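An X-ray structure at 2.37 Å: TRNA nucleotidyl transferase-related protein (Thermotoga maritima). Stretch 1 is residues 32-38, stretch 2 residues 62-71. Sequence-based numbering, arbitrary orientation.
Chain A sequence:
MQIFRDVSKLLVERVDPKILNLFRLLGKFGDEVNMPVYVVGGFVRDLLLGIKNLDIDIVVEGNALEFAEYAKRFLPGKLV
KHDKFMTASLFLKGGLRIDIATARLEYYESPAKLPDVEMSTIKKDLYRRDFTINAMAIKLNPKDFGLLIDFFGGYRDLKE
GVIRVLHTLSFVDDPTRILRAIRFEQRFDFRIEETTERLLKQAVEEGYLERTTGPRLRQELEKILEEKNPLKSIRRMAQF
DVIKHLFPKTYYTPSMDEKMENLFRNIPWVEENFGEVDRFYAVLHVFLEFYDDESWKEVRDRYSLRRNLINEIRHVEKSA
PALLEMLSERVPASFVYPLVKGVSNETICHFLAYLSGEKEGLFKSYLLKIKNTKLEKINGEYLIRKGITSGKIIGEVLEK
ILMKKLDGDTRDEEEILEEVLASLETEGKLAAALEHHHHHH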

# COMPACT_ATOMS: atom_id res chain seq x y z
N GLU A 32 3.63 7.55 39.22
CA GLU A 32 4.72 7.15 40.10
C GLU A 32 6.05 7.71 39.63
O GLU A 32 7.02 7.71 40.37
CB GLU A 32 4.78 5.64 40.22
CG GLU A 32 3.72 5.06 41.15
CD GLU A 32 3.57 3.56 41.00
OE1 GLU A 32 2.76 2.97 41.74
OE2 GLU A 32 4.25 2.96 40.13
N VAL A 33 6.08 8.20 38.39
CA VAL A 33 7.26 8.86 37.85
C VAL A 33 6.90 10.25 37.35
O VAL A 33 7.65 10.87 36.61
CB VAL A 33 7.88 8.04 36.71
CG1 VAL A 33 8.41 6.73 37.25
CG2 VAL A 33 6.84 7.79 35.61
N ASN A 34 5.73 10.73 37.76
CA ASN A 34 5.33 12.10 37.44
C ASN A 34 5.28 12.47 35.96
O ASN A 34 5.68 13.56 35.58
CB ASN A 34 6.20 13.10 38.20
CG ASN A 34 6.02 13.00 39.70
OD1 ASN A 34 4.94 13.28 40.23
ND2 ASN A 34 7.08 12.58 40.40
N MET A 35 4.78 11.55 35.14
CA MET A 35 4.52 11.83 33.72
C MET A 35 3.04 11.62 33.42
O MET A 35 2.48 10.59 33.79
CB MET A 35 5.33 10.88 32.84
CG MET A 35 6.85 11.12 32.87
SD MET A 35 7.64 9.85 31.88
CE MET A 35 9.21 9.61 32.73
N PRO A 36 2.39 12.61 32.80
CA PRO A 36 1.04 12.36 32.27
C PRO A 36 1.07 11.34 31.14
O PRO A 36 1.88 11.49 30.23
CB PRO A 36 0.60 13.73 31.75
CG PRO A 36 1.45 14.72 32.58
CD PRO A 36 2.77 14.03 32.73
N VAL A 37 0.24 10.30 31.21
CA VAL A 37 0.21 9.24 30.20
C VAL A 37 -1.08 9.26 29.35
O VAL A 37 -2.17 9.45 29.89
CB VAL A 37 0.34 7.86 30.83
CG1 VAL A 37 0.67 6.84 29.76
CG2 VAL A 37 1.43 7.86 31.86
N TYR A 38 -0.94 9.03 28.04
CA TYR A 38 -2.08 8.99 27.12
C TYR A 38 -1.97 7.90 26.04
O TYR A 38 -0.89 7.60 25.51
CB TYR A 38 -2.21 10.30 26.36
CG TYR A 38 -2.03 11.56 27.16
CD1 TYR A 38 -0.78 12.04 27.45
CD2 TYR A 38 -3.14 12.30 27.58
CE1 TYR A 38 -0.62 13.21 28.17
CE2 TYR A 38 -2.99 13.46 28.30
CZ TYR A 38 -1.72 13.92 28.60
OH TYR A 38 -1.57 15.09 29.30
N GLY A 62 7.01 13.45 29.24
CA GLY A 62 8.24 13.27 29.98
C GLY A 62 9.15 12.43 29.14
O GLY A 62 8.92 12.30 27.94
N ASN A 63 10.16 11.83 29.77
CA ASN A 63 11.18 11.06 29.06
C ASN A 63 10.71 9.63 28.76
O ASN A 63 10.52 8.83 29.66
CB ASN A 63 12.48 11.07 29.88
CG ASN A 63 13.62 10.34 29.18
OD1 ASN A 63 14.64 10.96 28.83
ND2 ASN A 63 13.48 9.03 28.99
N ALA A 64 10.52 9.33 27.48
CA ALA A 64 10.02 8.02 27.05
C ALA A 64 10.82 6.85 27.62
O ALA A 64 10.24 5.88 28.13
CB ALA A 64 9.97 7.95 25.51
N LEU A 65 12.14 6.95 27.57
CA LEU A 65 12.99 5.90 28.13
C LEU A 65 12.86 5.70 29.62
O LEU A 65 12.68 4.60 30.05
CB LEU A 65 14.45 6.12 27.77
CG LEU A 65 14.79 6.11 26.30
CD1 LEU A 65 15.84 5.09 26.06
CD2 LEU A 65 13.60 5.83 25.46
N GLU A 66 12.95 6.75 30.40
CA GLU A 66 12.66 6.62 31.80
C GLU A 66 11.46 5.77 32.00
O GLU A 66 11.45 4.90 32.83
CB GLU A 66 12.28 7.94 32.41
CG GLU A 66 13.33 8.94 32.54
CD GLU A 66 12.95 9.96 33.54
OE1 GLU A 66 13.10 11.15 33.26
OE2 GLU A 66 12.51 9.57 34.62
N PHE A 67 10.40 6.08 31.29
CA PHE A 67 9.09 5.46 31.49
C PHE A 67 9.12 4.00 31.04
O PHE A 67 8.68 3.12 31.76
CB PHE A 67 8.02 6.23 30.71
CG PHE A 67 6.65 5.74 30.95
CD1 PHE A 67 5.86 6.31 31.93
CD2 PHE A 67 6.14 4.67 30.22
CE1 PHE A 67 4.58 5.85 32.18
CE2 PHE A 67 4.84 4.19 30.46
CZ PHE A 67 4.06 4.78 31.44
N ALA A 68 9.62 3.76 29.84
CA ALA A 68 9.74 2.39 29.37
C ALA A 68 10.56 1.56 30.36
O ALA A 68 10.18 0.44 30.69
CB ALA A 68 10.36 2.36 27.98
N GLU A 69 11.67 2.09 30.84
CA GLU A 69 12.50 1.40 31.80
C GLU A 69 11.74 1.06 33.06
O GLU A 69 11.77 -0.04 33.55
CB GLU A 69 13.72 2.26 32.13
CG GLU A 69 14.93 1.99 31.26
CD GLU A 69 15.86 3.19 31.12
OE1 GLU A 69 15.57 4.26 31.69
OE2 GLU A 69 16.89 3.09 30.45
N TYR A 70 11.05 2.05 33.59
CA TYR A 70 10.22 1.89 34.77
C TYR A 70 9.14 0.85 34.55
O TYR A 70 8.95 -0.04 35.38
CB TYR A 70 9.56 3.22 35.14
CG TYR A 70 8.83 3.15 36.44
CD1 TYR A 70 9.52 3.03 37.64
CD2 TYR A 70 7.44 3.18 36.48
CE1 TYR A 70 8.85 2.96 38.84
CE2 TYR A 70 6.76 3.11 37.69
CZ TYR A 70 7.47 3.00 38.86
OH TYR A 70 6.81 2.92 40.06
N ALA A 71 8.42 1.00 33.43
CA ALA A 71 7.41 0.03 33.02
C ALA A 71 8.00 -1.37 32.94
O ALA A 71 7.37 -2.35 33.34
CB ALA A 71 6.82 0.42 31.66

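Met35 loses more surface to the other stretch than any other residue here, and its long, unbranched side chain suits the task: it runs along the start of the helix and touches four residues in turn. Its CG lies 3.9 Å from Gly62 CA. A beta carbon at Gly62 would sit about 2.4 Å from Met35 CG, a clash, so the absence of a side chain at Gly62 is what lets the two stretches come this close. Farther out, Met35 SD packs 3.8 Å from Phe67 CB, while Met35 CE reaches Glu66 CB at 3.5 Å and Asn63 O at 3.4 Å; that carbonyl also accepts the helical hydrogen bond from Phe67 N.

Phe67, buried and in the t rotamer, offers a broad apolar surface to three side chains, all approaching its ring obliquely. Besides the methionine sulfur, Val33 CG2 comes within 4.1 Å of Phe67 CD1 and Val37 CG2 within 3.8 Å of Phe67 CE1.

One helical turn on, Tyr70 combines two kinds of contact. Val33 CG1 stands over one face of its ring, 3.7 Å from Tyr70 CG, in a CH-pi arrangement, so the branched valine serves both aromatic rings. At the ring's edge, the hydroxyl Tyr70 OH donates a short hydrogen bond to the carboxylate oxygen Glu32 OE2, at 2.6 Å.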